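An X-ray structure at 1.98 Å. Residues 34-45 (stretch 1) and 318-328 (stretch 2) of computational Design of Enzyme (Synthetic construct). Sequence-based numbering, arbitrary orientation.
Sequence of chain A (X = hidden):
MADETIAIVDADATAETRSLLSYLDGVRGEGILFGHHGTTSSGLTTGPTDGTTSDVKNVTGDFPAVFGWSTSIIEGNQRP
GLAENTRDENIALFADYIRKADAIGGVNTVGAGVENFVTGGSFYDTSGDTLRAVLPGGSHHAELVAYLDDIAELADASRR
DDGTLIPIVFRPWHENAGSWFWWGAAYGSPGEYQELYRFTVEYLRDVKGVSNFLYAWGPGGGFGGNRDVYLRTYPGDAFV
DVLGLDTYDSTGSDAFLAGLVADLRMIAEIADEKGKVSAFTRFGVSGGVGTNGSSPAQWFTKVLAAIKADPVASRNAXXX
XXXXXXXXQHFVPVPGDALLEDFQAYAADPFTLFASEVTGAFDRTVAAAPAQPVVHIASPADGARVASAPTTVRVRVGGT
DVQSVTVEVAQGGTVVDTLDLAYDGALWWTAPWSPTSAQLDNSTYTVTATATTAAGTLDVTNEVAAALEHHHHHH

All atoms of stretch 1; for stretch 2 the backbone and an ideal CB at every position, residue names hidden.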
# COMPACT_ATOMS: atom_id res chain seq x y z
N PHE A 34 -1.77 -15.38 7.44
CA PHE A 34 -0.75 -15.69 6.44
C PHE A 34 -1.24 -15.33 5.04
O PHE A 34 -2.34 -15.71 4.64
CB PHE A 34 -0.36 -17.17 6.46
CG PHE A 34 0.53 -17.55 5.31
CD1 PHE A 34 1.85 -17.12 5.27
CD2 PHE A 34 0.02 -18.29 4.24
CE1 PHE A 34 2.67 -17.46 4.21
CE2 PHE A 34 0.83 -18.63 3.17
CZ PHE A 34 2.15 -18.23 3.15
N GLY A 35 -0.42 -14.59 4.30
CA GLY A 35 -0.76 -14.21 2.94
C GLY A 35 0.23 -14.74 1.92
O GLY A 35 1.40 -15.00 2.24
N HIS A 36 -0.24 -14.91 0.69
CA HIS A 36 0.61 -15.41 -0.38
C HIS A 36 0.24 -14.69 -1.68
O HIS A 36 -0.94 -14.54 -2.00
CB HIS A 36 0.44 -16.92 -0.54
CG HIS A 36 1.39 -17.54 -1.53
ND1 HIS A 36 1.02 -18.56 -2.38
CD2 HIS A 36 2.70 -17.30 -1.78
CE1 HIS A 36 2.05 -18.91 -3.12
NE2 HIS A 36 3.09 -18.16 -2.78
N HIS A 37 1.27 -14.26 -2.40
CA HIS A 37 1.10 -13.48 -3.63
C HIS A 37 0.78 -14.37 -4.83
O HIS A 37 1.47 -15.38 -5.06
CB HIS A 37 2.36 -12.66 -3.90
CG HIS A 37 2.13 -11.44 -4.72
ND1 HIS A 37 1.60 -10.28 -4.20
CD2 HIS A 37 2.34 -11.19 -6.04
CE1 HIS A 37 1.50 -9.37 -5.15
NE2 HIS A 37 1.94 -9.89 -6.28
N GLY A 38 -0.27 -14.01 -5.57
CA GLY A 38 -0.69 -14.76 -6.74
C GLY A 38 -0.94 -16.21 -6.39
O GLY A 38 -0.51 -17.12 -7.11
N THR A 39 -1.65 -16.44 -5.29
CA THR A 39 -1.63 -17.76 -4.69
C THR A 39 -2.43 -18.78 -5.50
O THR A 39 -2.11 -19.97 -5.48
CB THR A 39 -2.09 -17.75 -3.22
OG1 THR A 39 -1.72 -18.98 -2.59
CG2 THR A 39 -3.60 -17.55 -3.11
N THR A 40 -3.46 -18.31 -6.20
CA THR A 40 -4.26 -19.17 -7.07
C THR A 40 -3.96 -18.95 -8.55
O THR A 40 -4.66 -19.49 -9.41
CB THR A 40 -5.78 -19.00 -6.84
OG1 THR A 40 -6.15 -17.63 -7.05
CG2 THR A 40 -6.19 -19.45 -5.44
N SER A 41 -2.91 -18.19 -8.85
CA SER A 41 -2.59 -17.84 -10.23
C SER A 41 -1.22 -18.36 -10.67
O SER A 41 -0.98 -18.56 -11.85
CB SER A 41 -2.68 -16.31 -10.43
OG SER A 41 -1.86 -15.61 -9.51
N SER A 42 -0.33 -18.59 -9.70
CA SER A 42 0.98 -19.19 -9.97
C SER A 42 1.22 -20.31 -8.96
O SER A 42 1.14 -20.07 -7.76
CB SER A 42 2.09 -18.15 -9.83
OG SER A 42 1.81 -17.00 -10.61
N GLY A 43 1.49 -21.52 -9.45
CA GLY A 43 1.75 -22.65 -8.57
C GLY A 43 2.69 -23.68 -9.18
O GLY A 43 2.73 -23.84 -10.40
N LEU A 44 3.44 -24.38 -8.33
CA LEU A 44 4.30 -25.46 -8.80
C LEU A 44 3.63 -26.81 -8.65
O LEU A 44 4.09 -27.79 -9.22
CB LEU A 44 5.63 -25.49 -8.03
CG LEU A 44 6.32 -24.17 -7.72
CD1 LEU A 44 7.78 -24.42 -7.43
CD2 LEU A 44 6.16 -23.20 -8.86
N THR A 45 2.55 -26.87 -7.88
CA THR A 45 1.90 -28.16 -7.63
C THR A 45 0.49 -28.18 -8.20
O THR A 45 -0.21 -29.18 -8.09
CB THR A 45 1.79 -28.49 -6.13
OG1 THR A 45 0.80 -27.65 -5.52
CG2 THR A 45 3.11 -28.29 -5.43
N UNK A 318 -1.22 -9.18 9.51
CA UNK A 318 -0.93 -10.20 8.50
C UNK A 318 0.52 -10.18 8.06
O UNK A 318 1.27 -9.24 8.38
CB UNK A 318 -1.84 -10.01 7.28
N UNK A 319 0.92 -11.22 7.34
CA UNK A 319 2.27 -11.30 6.79
C UNK A 319 2.20 -12.10 5.48
O UNK A 319 1.80 -13.26 5.47
CB UNK A 319 3.24 -11.94 7.78
N UNK A 320 2.58 -11.45 4.39
CA UNK A 320 2.43 -12.02 3.06
C UNK A 320 3.79 -12.37 2.47
O UNK A 320 4.73 -11.56 2.54
CB UNK A 320 1.69 -11.05 2.14
N UNK A 321 3.92 -13.56 1.90
CA UNK A 321 5.17 -13.94 1.24
C UNK A 321 4.98 -14.04 -0.27
O UNK A 321 3.86 -13.94 -0.77
CB UNK A 321 5.68 -15.27 1.79
N UNK A 322 6.08 -14.24 -1.00
CA UNK A 322 6.09 -14.00 -2.43
C UNK A 322 5.48 -15.05 -3.34
O UNK A 322 5.10 -16.14 -2.92
CB UNK A 322 7.54 -13.79 -2.86
N UNK A 323 5.43 -14.72 -4.63
CA UNK A 323 4.78 -15.56 -5.63
C UNK A 323 5.55 -16.86 -5.92
O UNK A 323 6.78 -16.87 -5.96
CB UNK A 323 4.61 -14.77 -6.93
N UNK A 324 4.83 -17.95 -6.12
CA UNK A 324 5.45 -19.21 -6.51
C UNK A 324 5.54 -19.34 -8.05
O UNK A 324 4.73 -20.01 -8.66
CB UNK A 324 4.66 -20.38 -5.92
N UNK A 325 6.54 -18.70 -8.65
CA UNK A 325 6.62 -18.63 -10.11
C UNK A 325 7.08 -19.94 -10.72
O UNK A 325 6.40 -20.51 -11.57
CB UNK A 325 7.57 -17.51 -10.53
N UNK A 326 8.23 -20.44 -10.27
CA UNK A 326 8.78 -21.68 -10.80
C UNK A 326 9.77 -22.32 -9.83
O UNK A 326 10.05 -21.76 -8.77
CB UNK A 326 9.46 -21.42 -12.15
N UNK A 327 10.31 -23.48 -10.21
CA UNK A 327 11.21 -24.23 -9.34
C UNK A 327 12.36 -23.37 -8.84
O UNK A 327 12.79 -23.48 -7.68
CB UNK A 327 11.76 -25.45 -10.08
N UNK A 328 12.89 -22.53 -9.72
CA UNK A 328 14.01 -21.67 -9.36
C UNK A 328 13.60 -20.58 -8.39
O UNK A 328 14.33 -20.26 -7.45
CB UNK A 328 14.62 -21.04 -10.62

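Position 318 opens a strand running parallel to the 34-37 strand. Its CA-to-CB bond points sideways, with Phe 34 N 5.4 Å from the ideal CB, so stretch 1 hardly constrains the choice. The deposited residue is Tyr 318, whose ring leads away.

Position 319 pairs with Phe 34, and its CB shares a sheet face with that side chain but has nothing of stretch 1 within 5.5 Å. Any strand-forming residue would suit; selenomethionine, Met 319, is deposited. Its backbone matters more, Gly 35 N donating to Met 319 O at 2.8 Å.

Position 320 sits across from Gly 35, with the CA atoms of the two residues just 3.9 Å apart. A CB on Gly 35 would fall 3.1 Å from the CB here, so glycine eases this close pairing. Further along stretch 1, within reach of this position, lies the imidazole of His 37, whose ND1 invites an acceptor: Asp, Glu, Asn or Gln by chemistry, the longer ones by reach. Glu 320 is found, extended (t, t), and His 37 ND1 donates to Glu 320 OE2 at 2.8 Å, near the ring plane.

Position 321 lies on the face of Phe 34 and His 36, its ideal CB 4.4 Å from Phe 34 CE1. A small or beta-branched residue, Val, Thr or Ala, would fit. Thr 321 puts CG2 4.0 Å from Phe 34 CZ and 3.9 Å from His 36 CD2. Its backbone continues the ladder: Thr 321 N donates to Gly 35 O (2.9 Å), and His 37 N to Thr 321 O (3.1 Å).

Position 322 points away, and its phi/psi of -79/175 does not demand glycine; many residues could serve. Gly 322 is deposited.

Position 323 points sideways, its ideal CB 3.7 Å from His 37 O, with the Ser 42 hydroxyl within reach of a longer chain. A polar chain long enough to accept there, Glu or Gln, is suggested. Glu 323 receives Ser 42 OG at OE2, 2.6 Å.

Position 324 points toward stretch 1, between His 36 CE1 and Leu 44 CD2. A medium side chain fits, and an acceptor could meet the imidazole. In Asn 324, OD1 takes a weak bond from His 36 NE2 at 3.3 Å.

Positions 325 and 326 point away and tolerate much: Ala 325 and Asp 326. At 327, sideways, a small residue suffices; Ala 327 is deposited. Position 328 points away with nothing of stretch 1 within 5.5 Å of its ideal CB, so stretch 1 sets no preference; Gly 328 is deposited.

Stretch 2 318-328: YMETGENADAG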
# COMPACT_ATOMS: atom_id res chain seq x y z
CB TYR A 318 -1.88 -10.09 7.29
CG TYR A 318 -1.85 -8.77 6.52
CD1 TYR A 318 -2.73 -7.74 6.83
CD2 TYR A 318 -0.97 -8.59 5.44
CE1 TYR A 318 -2.72 -6.54 6.12
CE2 TYR A 318 -0.96 -7.38 4.71
CZ TYR A 318 -1.84 -6.37 5.06
OH TYR A 318 -1.84 -5.16 4.37
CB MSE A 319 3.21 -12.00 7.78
CG MSE A 319 2.76 -13.39 8.15
SE MSE A 319 3.73 -14.03 9.72
CE MSE A 319 5.56 -14.04 9.02
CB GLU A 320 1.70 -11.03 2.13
CG GLU A 320 1.43 -11.61 0.74
CD GLU A 320 1.05 -10.53 -0.29
OE1 GLU A 320 0.50 -9.48 0.10
OE2 GLU A 320 1.30 -10.76 -1.49
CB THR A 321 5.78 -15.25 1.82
OG1 THR A 321 7.19 -15.28 1.56
CG2 THR A 321 5.12 -16.47 1.19
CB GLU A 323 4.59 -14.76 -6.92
CG GLU A 323 3.68 -15.42 -7.95
CD GLU A 323 3.26 -14.45 -9.05
OE1 GLU A 323 4.00 -13.47 -9.30
OE2 GLU A 323 2.18 -14.65 -9.66
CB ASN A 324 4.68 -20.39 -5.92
CG ASN A 324 5.13 -20.73 -4.50
OD1 ASN A 324 5.67 -19.88 -3.80
ND2 ASN A 324 4.93 -21.97 -4.10
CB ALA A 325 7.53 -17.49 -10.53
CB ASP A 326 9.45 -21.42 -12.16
CG ASP A 326 10.41 -20.26 -12.11
OD1 ASP A 326 11.24 -20.21 -11.17
OD2 ASP A 326 10.34 -19.39 -13.00
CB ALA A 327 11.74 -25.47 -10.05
O HOH W 1 2.06 -17.99 -5.98
O HOH W 2 0.45 -7.99 -2.36
O HOH W 3 -0.45 -13.28 -9.91
O HOH W 4 3.87 -21.06 -11.61
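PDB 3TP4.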